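Local coordinates for DUF4442 domain-containing protein (Pseudomonas aeruginosa, PDB 1YOC) that is of unknown function but adopts a HotDog fold related to the PaaI-type thioesterases, and may therefore act on acyl-thioester substrates as a dimer, at residues M77-H86 and W116-V124; Y28-L39 and A65-T76. All coordinates share one frame; numbering follows the deposited sequence.

Contact 1 (M77-H86 and W116-V124); sequences MTDASIPAGH and WQATGNLVV
Ser81 lays its CB over the face of the Trp116 indole, 3.5 Å from the centroid of the five-membered ring and 20° off the normal, a CH-pi contact. Serine, with a single CB and a small hydroxyl, suits a place where the last helical turn lies against a flat ring. Its polar end is already engaged: Ser81 OG donates to Met77 O at 2.6 Å, from above the carbonyl plane, and also pairs with the backbone N of Gly42. Trp116 CG stands anti to the carbonyl carbon (chi1 -67°), which lays the indole alongside the last turn of the helix, and its NE1 donates to Gly111 O.

Apolar groups meet the indole at its edge. Met77 bends at its last torsion (chi3 66°), bringing CE to the ring edge, 3.8 Å from Trp116 CZ2, while its sulfur makes an oblique Met-aromatic contact. The same CE presses tightly on Val124 CG1, at 3.3 Å. Ile82 CG2 reaches another part of the ring edge, 3.8 Å from Trp116 CE3. Thr78, whose OG1 is bonded to Ala74 O, comes obliquely, with CA and OG1 near CZ3.

Backbone oxygen meets carbon beyond the helix. Trp116 O receives a CA-H...O contact from Ile82 CA at 3.6 Å and approaches Pro83 CD to 3.2 Å. Pro83 CG also meets the amide end of Gln117, and Thr119 CG2 rests over a face of the His86 ring.

With dispersion and weak C-H contacts carrying the interface, shape matters more than bond direction. The large indole fits between the end of helix 63-81 and the start of strand 120-130, while bonds within the helix and to Gly42 and Gly111 satisfy the hydroxyls of Ser81 and Thr78 and the indole NE1.

Contact 2 (Y28-L39 and A65-T76); sequences YFASIAPQFVEL and ALCNAAELAAGT
The long central helix of the HotDog fold, 63-81, is the framework of this contact: the chain leading into strand 35-40 packs along one side of it, close to the dimer interface. Leu72 is the hub. Its CG stands anti to the backbone N (chi1 176°), and the branched end spreads among three partners: CD1 sits 3.8 Å above the centre of the Phe29 ring, 10° off the normal, as a CH-pi contact; CD2 meets Pro34 CG at 3.6 Å; and CG faces Phe36 CZ. A branched leucine suits a place where two rings and a proline converge.

The Phe29 ring also brings its edge to Glu71 CG, 3.8 Å from CZ. The Asn68 amide lies against the same ring, planes 28° apart. Ile32 packs CD1 near Asn68 CB and against the helix backbone, 3.6 Å from Ala69 N, with CG2 on Ala65 CB. The small alanines allow the isoleucine to lie this close to the helix backbone.

At the other end, Thr76 OG1 approaches the edge of the Phe36 ring, 3.5 Å from CZ, and turns back to donate to Leu72 O at 2.9 Å. That bond pairs the hydroxyl within the helix, on a carbonyl that also accepts Thr76 N. Thr76 CG2 presses on both methyls of Leu39, with CD2 at 3.2 Å.

Ser31 OG bonds to Tyr28 O at 2.7 Å, nearly straight along the C=O direction, and lies over the Tyr28 ring. Tyr28 OH and Ser31 OG pair with Ser31 and Tyr28 of the second subunit, and His62 of that subunit meets the Phe29 ring edge-to-face. The contact thus grades from an apolar core around Leu72 to a polar corner, where bonds to the second subunit may steady the turn carrying Phe29 and Ile32.

From the N terminus, the chain passes through 28-39, enters the sheet at strand 35-40, returns along strand 43-48 and then forms helix 63-81, on which contact 2 closes its loop. Contact 1 opens at the end of that helix and closes after strands 86-97 and 105-110, when the chain reaches the loop leading into strand 120-130. The two loops follow in series, neither nesting nor crossing. Contact 2 ties most of the helix, from near its start, to an outer strand and its lead-in; contact 1 fastens the helix end and the turn after it to that loop and the start of an inner strand. They meet where Val124 CG1 packs on Ala74 CB at 3.7 Å.

Contact 1 (M77-H86 and W116-V124)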
loop_
_atom_site.group_PDB
_atom_site.type_symbol
_atom_site.label_atom_id
_atom_site.label_comp_id
_atom_site.label_asym_id
_atom_site.label_seq_id
_atom_site.Cartn_x
_atom_site.Cartn_y
_atom_site.Cartn_z
ATOM N N MET B 77 -6.879 4.452 -14.726
ATOM C CA MET B 77 -6.865 5.622 -15.630
ATOM C C MET B 77 -5.733 5.486 -16.691
ATOM O O MET B 77 -5.926 5.809 -17.857
ATOM C CB MET B 77 -6.643 6.924 -14.850
ATOM C CG MET B 77 -6.548 8.151 -15.779
ATOM S SD MET B 77 -6.584 9.713 -14.883
ATOM C CE MET B 77 -5.002 9.558 -14.005
ATOM N N THR B 78 -4.545 5.066 -16.276
ATOM C CA THR B 78 -3.420 4.910 -17.217
ATOM C C THR B 78 -3.784 3.928 -18.330
ATOM O O THR B 78 -3.574 4.220 -19.524
ATOM C CB THR B 78 -2.172 4.436 -16.472
ATOM O OG1 THR B 78 -1.792 5.449 -15.526
ATOM C CG2 THR B 78 -0.996 4.157 -17.458
ATOM N N ASP B 79 -4.364 2.800 -17.932
ATOM C CA ASP B 79 -4.802 1.765 -18.882
ATOM C C ASP B 79 -5.839 2.323 -19.875
ATOM O O ASP B 79 -5.839 1.964 -21.067
ATOM C CB ASP B 79 -5.419 0.584 -18.126
ATOM C CG ASP B 79 -5.587 -0.656 -19.003
ATOM O OD1 ASP B 79 -4.536 -1.207 -19.419
ATOM O OD2 ASP B 79 -6.761 -1.050 -19.282
ATOM N N ALA B 80 -6.721 3.172 -19.375
ATOM C CA ALA B 80 -7.770 3.775 -20.219
ATOM C C ALA B 80 -7.280 4.936 -21.087
ATOM O O ALA B 80 -7.914 5.282 -22.089
ATOM C CB ALA B 80 -8.937 4.296 -19.321
ATOM N N SER B 81 -6.130 5.509 -20.738
ATOM C CA SER B 81 -5.656 6.707 -21.417
ATOM C C SER B 81 -4.530 6.618 -22.437
ATOM O O SER B 81 -4.499 7.424 -23.384
ATOM C CB SER B 81 -5.278 7.759 -20.371
ATOM O OG SER B 81 -6.301 7.902 -19.399
ATOM N N ILE B 82 -3.595 5.683 -22.264
ATOM C CA ILE B 82 -2.498 5.638 -23.237
ATOM C C ILE B 82 -2.987 4.950 -24.508
ATOM O O ILE B 82 -3.990 4.250 -24.483
ATOM C CB ILE B 82 -1.287 4.866 -22.685
ATOM C CG1 ILE B 82 -1.685 3.414 -22.393
ATOM C CG2 ILE B 82 -0.788 5.564 -21.385
ATOM C CD1 ILE B 82 -0.504 2.528 -21.961
ATOM N N PRO B 83 -2.281 5.162 -25.636
ATOM C CA PRO B 83 -2.623 4.560 -26.933
ATOM C C PRO B 83 -2.610 3.045 -26.791
ATOM O O PRO B 83 -1.800 2.492 -26.017
ATOM C CB PRO B 83 -1.497 5.064 -27.866
ATOM C CG PRO B 83 -1.095 6.345 -27.251
ATOM C CD PRO B 83 -1.112 6.030 -25.761
ATOM N N ALA B 84 -3.492 2.360 -27.525
ATOM C CA ALA B 84 -3.585 0.897 -27.451
ATOM C C ALA B 84 -2.262 0.185 -27.753
ATOM O O ALA B 84 -2.018 -0.924 -27.266
ATOM C CB ALA B 84 -4.682 0.395 -28.392
ATOM N N GLY B 85 -1.410 0.833 -28.535
ATOM C CA GLY B 85 -0.113 0.256 -28.864
ATOM C C GLY B 85 0.956 0.453 -27.786
ATOM O O GLY B 85 2.080 0.005 -27.941
ATOM N N HIS B 86 0.616 1.115 -26.685
ATOM C CA HIS B 86 1.601 1.333 -25.622
ATOM C C HIS B 86 1.297 0.412 -24.463
ATOM O O HIS B 86 0.205 -0.124 -24.343
ATOM C CB HIS B 86 1.533 2.796 -25.131
ATOM C CG HIS B 86 2.089 3.801 -26.095
ATOM N ND1 HIS B 86 2.504 3.473 -27.369
ATOM C CD2 HIS B 86 2.336 5.125 -25.951
ATOM C CE1 HIS B 86 2.987 4.550 -27.965
ATOM N NE2 HIS B 86 2.896 5.566 -27.125
ATOM N N TRP B 116 -0.761 11.883 -22.496
ATOM C CA TRP B 116 -0.982 10.450 -22.548
ATOM C C TRP B 116 -0.466 9.774 -23.799
ATOM O O TRP B 116 -0.508 8.552 -23.902
ATOM C CB TRP B 116 -2.472 10.142 -22.380
ATOM C CG TRP B 116 -2.996 10.465 -21.023
ATOM C CD1 TRP B 116 -3.827 11.477 -20.690
ATOM C CD2 TRP B 116 -2.705 9.753 -19.807
ATOM N NE1 TRP B 116 -4.093 11.455 -19.325
ATOM C CE2 TRP B 116 -3.412 10.398 -18.765
ATOM C CE3 TRP B 116 -1.907 8.640 -19.500
ATOM C CZ2 TRP B 116 -3.356 9.967 -17.443
ATOM C CZ3 TRP B 116 -1.843 8.208 -18.165
ATOM C CH2 TRP B 116 -2.566 8.873 -17.160
ATOM N N GLN B 117 -0.005 10.558 -24.755
ATOM C CA GLN B 117 0.522 9.918 -25.961
ATOM C C GLN B 117 2.034 9.725 -25.844
ATOM O O GLN B 117 2.642 9.054 -26.681
ATOM C CB GLN B 117 0.166 10.744 -27.214
ATOM C CG GLN B 117 -1.163 10.329 -27.860
ATOM C CD GLN B 117 -2.349 10.568 -26.951
ATOM O OE1 GLN B 117 -2.565 11.694 -26.492
ATOM N NE2 GLN B 117 -3.130 9.509 -26.673
ATOM N N ALA B 118 2.634 10.305 -24.808
ATOM C CA ALA B 118 4.079 10.216 -24.606
ATOM C C ALA B 118 4.553 8.886 -23.998
ATOM O O ALA B 118 3.837 8.243 -23.230
ATOM C CB ALA B 118 4.560 11.413 -23.735
ATOM N N THR B 119 5.757 8.442 -24.366
ATOM C CA THR B 119 6.290 7.207 -23.784
ATOM C C THR B 119 7.272 7.694 -22.715
ATOM O O THR B 119 7.615 8.867 -22.679
ATOM C CB THR B 119 7.038 6.312 -24.826
ATOM O OG1 THR B 119 8.018 7.097 -25.520
ATOM C CG2 THR B 119 6.071 5.687 -25.811
ATOM N N GLY B 120 7.733 6.798 -21.851
ATOM C CA GLY B 120 8.632 7.215 -20.784
ATOM C C GLY B 120 7.839 7.245 -19.466
ATOM O O GLY B 120 6.778 6.623 -19.357
ATOM N N ASN B 121 8.336 7.996 -18.490
ATOM C CA ASN B 121 7.691 8.091 -17.187
ATOM C C ASN B 121 6.601 9.121 -17.153
ATOM O O ASN B 121 6.824 10.264 -17.537
ATOM C CB ASN B 121 8.743 8.445 -16.129
ATOM C CG ASN B 121 9.718 7.319 -15.923
ATOM O OD1 ASN B 121 10.956 7.486 -16.019
ATOM N ND2 ASN B 121 9.176 6.155 -15.668
ATOM N N LEU B 122 5.424 8.716 -16.719
ATOM C CA LEU B 122 4.297 9.649 -16.569
ATOM C C LEU B 122 3.989 9.578 -15.072
ATOM O O LEU B 122 3.883 8.471 -14.505
ATOM C CB LEU B 122 3.061 9.186 -17.363
ATOM C CG LEU B 122 3.253 8.885 -18.858
ATOM C CD1 LEU B 122 1.851 8.616 -19.524
ATOM C CD2 LEU B 122 3.951 10.057 -19.526
ATOM N N VAL B 123 3.849 10.736 -14.434
ATOM C CA VAL B 123 3.583 10.783 -12.996
ATOM C C VAL B 123 2.111 11.104 -12.774
ATOM O O VAL B 123 1.641 12.203 -13.042
ATOM C CB VAL B 123 4.519 11.836 -12.305
ATOM C CG1 VAL B 123 4.352 11.784 -10.784
ATOM C CG2 VAL B 123 5.983 11.574 -12.726
ATOM N N VAL B 124 1.376 10.112 -12.285
ATOM C CA VAL B 124 -0.056 10.269 -12.064
ATOM C C VAL B 124 -0.384 10.712 -10.630
ATOM O O VAL B 124 -0.013 10.053 -9.646
ATOM C CB VAL B 124 -0.763 8.952 -12.332
ATOM C CG1 VAL B 124 -2.261 9.132 -12.140
ATOM C CG2 VAL B 124 -0.391 8.451 -13.733
#

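Contact 2 (Y28-L39 and A65-T76)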
loop_
_atom_site.group_PDB
_atom_site.type_symbol
_atom_site.label_atom_id
_atom_site.label_comp_id
_atom_site.label_asym_id
_atom_site.label_seq_id
_atom_site.Cartn_x
_atom_site.Cartn_y
_atom_site.Cartn_z
ATOM N N TYR B 28 -6.405 -8.561 -4.924
ATOM C CA TYR B 28 -6.070 -7.731 -3.791
ATOM C C TYR B 28 -6.866 -6.427 -3.695
ATOM O O TYR B 28 -6.986 -5.887 -2.613
ATOM C CB TYR B 28 -4.539 -7.492 -3.688
ATOM C CG TYR B 28 -4.148 -7.034 -2.301
ATOM C CD1 TYR B 28 -4.384 -7.848 -1.176
ATOM C CD2 TYR B 28 -3.585 -5.753 -2.100
ATOM C CE1 TYR B 28 -4.077 -7.378 0.117
ATOM C CE2 TYR B 28 -3.268 -5.293 -0.821
ATOM C CZ TYR B 28 -3.521 -6.094 0.264
ATOM O OH TYR B 28 -3.276 -5.589 1.499
ATOM N N PHE B 29 -7.395 -5.915 -4.796
ATOM C CA PHE B 29 -8.200 -4.699 -4.702
ATOM C C PHE B 29 -9.473 -4.937 -3.872
ATOM O O PHE B 29 -9.998 -4.018 -3.235
ATOM C CB PHE B 29 -8.554 -4.183 -6.089
ATOM C CG PHE B 29 -7.412 -3.464 -6.767
ATOM C CD1 PHE B 29 -6.723 -2.438 -6.110
ATOM C CD2 PHE B 29 -7.054 -3.777 -8.075
ATOM C CE1 PHE B 29 -5.702 -1.734 -6.763
ATOM C CE2 PHE B 29 -6.050 -3.072 -8.718
ATOM C CZ PHE B 29 -5.378 -2.049 -8.064
ATOM N N ALA B 30 -9.936 -6.181 -3.847
ATOM C CA ALA B 30 -11.129 -6.551 -3.076
ATOM C C ALA B 30 -10.932 -6.321 -1.581
ATOM O O ALA B 30 -11.903 -6.167 -0.841
ATOM C CB ALA B 30 -11.499 -8.060 -3.346
ATOM N N SER B 31 -9.680 -6.281 -1.130
ATOM C CA SER B 31 -9.388 -6.063 0.286
ATOM C C SER B 31 -9.935 -4.711 0.748
ATOM O O SER B 31 -10.128 -4.524 1.951
ATOM C CB SER B 31 -7.874 -6.141 0.610
ATOM O OG SER B 31 -7.118 -5.121 -0.061
ATOM N N ILE B 32 -10.162 -3.764 -0.173
ATOM C CA ILE B 32 -10.783 -2.500 0.274
ATOM C C ILE B 32 -12.226 -2.342 -0.238
ATOM O O ILE B 32 -12.866 -1.338 0.057
ATOM C CB ILE B 32 -9.964 -1.238 -0.120
ATOM C CG1 ILE B 32 -9.820 -1.113 -1.643
ATOM C CG2 ILE B 32 -8.555 -1.300 0.517
ATOM C CD1 ILE B 32 -9.229 0.280 -2.072
ATOM N N ALA B 33 -12.744 -3.340 -0.957
ATOM C CA ALA B 33 -14.142 -3.310 -1.480
ATOM C C ALA B 33 -14.447 -1.985 -2.167
ATOM O O ALA B 33 -15.374 -1.272 -1.815
ATOM C CB ALA B 33 -15.129 -3.541 -0.309
ATOM N N PRO B 34 -13.673 -1.645 -3.200
ATOM C CA PRO B 34 -13.871 -0.376 -3.906
ATOM C C PRO B 34 -14.974 -0.354 -4.970
ATOM O O PRO B 34 -15.497 -1.406 -5.369
ATOM C CB PRO B 34 -12.494 -0.158 -4.536
ATOM C CG PRO B 34 -12.154 -1.612 -5.018
ATOM C CD PRO B 34 -12.723 -2.522 -3.926
ATOM N N GLN B 35 -15.333 0.857 -5.393
ATOM C CA GLN B 35 -16.295 1.037 -6.488
ATOM C C GLN B 35 -15.757 2.216 -7.289
ATOM O O GLN B 35 -15.041 3.084 -6.741
ATOM C CB GLN B 35 -17.685 1.413 -5.949
ATOM C CG GLN B 35 -18.337 0.336 -5.086
ATOM C CD GLN B 35 -18.743 -0.872 -5.931
ATOM O OE1 GLN B 35 -18.940 -0.763 -7.147
ATOM N NE2 GLN B 35 -18.870 -2.016 -5.289
ATOM N N PHE B 36 -16.041 2.255 -8.572
ATOM C CA PHE B 36 -15.643 3.425 -9.357
ATOM C C PHE B 36 -16.855 4.357 -9.423
ATOM O O PHE B 36 -18.008 3.889 -9.614
ATOM C CB PHE B 36 -15.306 3.053 -10.799
ATOM C CG PHE B 36 -13.874 2.668 -10.998
ATOM C CD1 PHE B 36 -12.919 3.617 -11.384
ATOM C CD2 PHE B 36 -13.465 1.361 -10.775
ATOM C CE1 PHE B 36 -11.564 3.235 -11.535
ATOM C CE2 PHE B 36 -12.152 0.988 -10.925
ATOM C CZ PHE B 36 -11.186 1.927 -11.306
ATOM N N VAL B 37 -16.591 5.660 -9.274
ATOM C CA VAL B 37 -17.625 6.698 -9.401
ATOM C C VAL B 37 -17.529 7.136 -10.865
ATOM O O VAL B 37 -18.548 7.350 -11.553
ATOM C CB VAL B 37 -17.332 7.934 -8.520
ATOM C CG1 VAL B 37 -18.366 9.064 -8.816
ATOM C CG2 VAL B 37 -17.377 7.542 -7.084
ATOM N N GLU B 38 -16.302 7.282 -11.352
ATOM C CA GLU B 38 -16.115 7.670 -12.746
ATOM C C GLU B 38 -14.823 7.122 -13.315
ATOM O O GLU B 38 -13.816 7.028 -12.614
ATOM C CB GLU B 38 -16.100 9.191 -12.910
ATOM C CG GLU B 38 -16.234 9.577 -14.380
ATOM C CD GLU B 38 -16.329 11.096 -14.615
ATOM O OE1 GLU B 38 -16.654 11.840 -13.658
ATOM O OE2 GLU B 38 -16.086 11.531 -15.764
ATOM N N LEU B 39 -14.839 6.782 -14.596
ATOM C CA LEU B 39 -13.629 6.275 -15.226
ATOM C C LEU B 39 -13.705 6.599 -16.718
ATOM O O LEU B 39 -14.667 6.229 -17.385
ATOM C CB LEU B 39 -13.524 4.754 -15.035
ATOM C CG LEU B 39 -12.325 4.092 -15.721
ATOM C CD1 LEU B 39 -11.010 4.657 -15.176
ATOM C CD2 LEU B 39 -12.352 2.576 -15.529
ATOM N N ALA B 65 -4.497 1.021 2.865
ATOM C CA ALA B 65 -5.796 0.861 2.170
ATOM C C ALA B 65 -5.980 2.105 1.245
ATOM O O ALA B 65 -6.522 2.016 0.124
ATOM C CB ALA B 65 -6.944 0.785 3.203
ATOM N N LEU B 66 -5.522 3.262 1.713
ATOM C CA LEU B 66 -5.593 4.484 0.920
ATOM C C LEU B 66 -4.667 4.312 -0.294
ATOM O O LEU B 66 -4.993 4.750 -1.418
ATOM C CB LEU B 66 -5.147 5.710 1.766
ATOM C CG LEU B 66 -5.970 5.952 3.044
ATOM C CD1 LEU B 66 -5.265 7.001 3.917
ATOM C CD2 LEU B 66 -7.378 6.388 2.684
ATOM N N CYS B 67 -3.492 3.728 -0.083
ATOM C CA CYS B 67 -2.568 3.514 -1.211
ATOM C C CYS B 67 -3.234 2.593 -2.221
ATOM O O CYS B 67 -3.069 2.774 -3.439
ATOM C CB CYS B 67 -1.248 2.862 -0.767
ATOM S SG CYS B 67 -0.178 3.930 0.198
ATOM N N ASN B 68 -3.942 1.570 -1.724
ATOM C CA ASN B 68 -4.610 0.642 -2.637
ATOM C C ASN B 68 -5.635 1.349 -3.534
ATOM O O ASN B 68 -5.740 1.062 -4.749
ATOM C CB ASN B 68 -5.288 -0.463 -1.827
ATOM C CG ASN B 68 -5.257 -1.840 -2.541
ATOM O OD1 ASN B 68 -5.843 -2.805 -2.039
ATOM N ND2 ASN B 68 -4.561 -1.936 -3.686
ATOM N N ALA B 69 -6.398 2.284 -2.954
ATOM C CA ALA B 69 -7.382 3.026 -3.730
ATOM C C ALA B 69 -6.647 3.867 -4.797
ATOM O O ALA B 69 -7.102 4.010 -5.937
ATOM C CB ALA B 69 -8.199 3.996 -2.792
ATOM N N ALA B 70 -5.508 4.441 -4.406
ATOM C CA ALA B 70 -4.726 5.295 -5.324
ATOM C C ALA B 70 -4.204 4.470 -6.485
ATOM O O ALA B 70 -4.269 4.885 -7.655
ATOM C CB ALA B 70 -3.554 5.952 -4.566
ATOM N N GLU B 71 -3.701 3.282 -6.167
ATOM C CA GLU B 71 -3.185 2.399 -7.204
ATOM C C GLU B 71 -4.326 2.021 -8.180
ATOM O O GLU B 71 -4.118 1.941 -9.397
ATOM C CB GLU B 71 -2.659 1.131 -6.552
ATOM C CG GLU B 71 -2.235 0.101 -7.530
ATOM C CD GLU B 71 -0.789 0.249 -7.930
ATOM O OE1 GLU B 71 -0.246 1.401 -7.916
ATOM O OE2 GLU B 71 -0.221 -0.825 -8.276
ATOM N N LEU B 72 -5.510 1.769 -7.637
ATOM C CA LEU B 72 -6.643 1.375 -8.479
ATOM C C LEU B 72 -7.031 2.522 -9.416
ATOM O O LEU B 72 -7.243 2.328 -10.608
ATOM C CB LEU B 72 -7.836 0.975 -7.607
ATOM C CG LEU B 72 -9.119 0.627 -8.387
ATOM C CD1 LEU B 72 -8.947 -0.598 -9.277
ATOM C CD2 LEU B 72 -10.221 0.388 -7.329
ATOM N N ALA B 73 -7.117 3.728 -8.871
ATOM C CA ALA B 73 -7.495 4.873 -9.707
ATOM C C ALA B 73 -6.417 5.201 -10.734
ATOM O O ALA B 73 -6.716 5.382 -11.928
ATOM C CB ALA B 73 -7.765 6.092 -8.837
ATOM N N ALA B 74 -5.159 5.267 -10.295
ATOM C CA ALA B 74 -4.094 5.661 -11.204
ATOM C C ALA B 74 -3.842 4.652 -12.275
ATOM O O ALA B 74 -3.675 5.015 -13.441
ATOM C CB ALA B 74 -2.802 5.923 -10.442
ATOM N N GLY B 75 -3.812 3.384 -11.881
ATOM C CA GLY B 75 -3.530 2.342 -12.829
ATOM C C GLY B 75 -4.642 2.178 -13.848
ATOM O O GLY B 75 -4.366 2.041 -15.044
ATOM N N THR B 76 -5.889 2.181 -13.384
ATOM C CA THR B 76 -7.001 2.029 -14.318
ATOM C C THR B 76 -7.053 3.252 -15.265
ATOM O O THR B 76 -7.239 3.108 -16.490
ATOM C CB THR B 76 -8.318 1.856 -13.576
ATOM O OG1 THR B 76 -8.222 0.690 -12.731
ATOM C CG2 THR B 76 -9.459 1.543 -14.592
#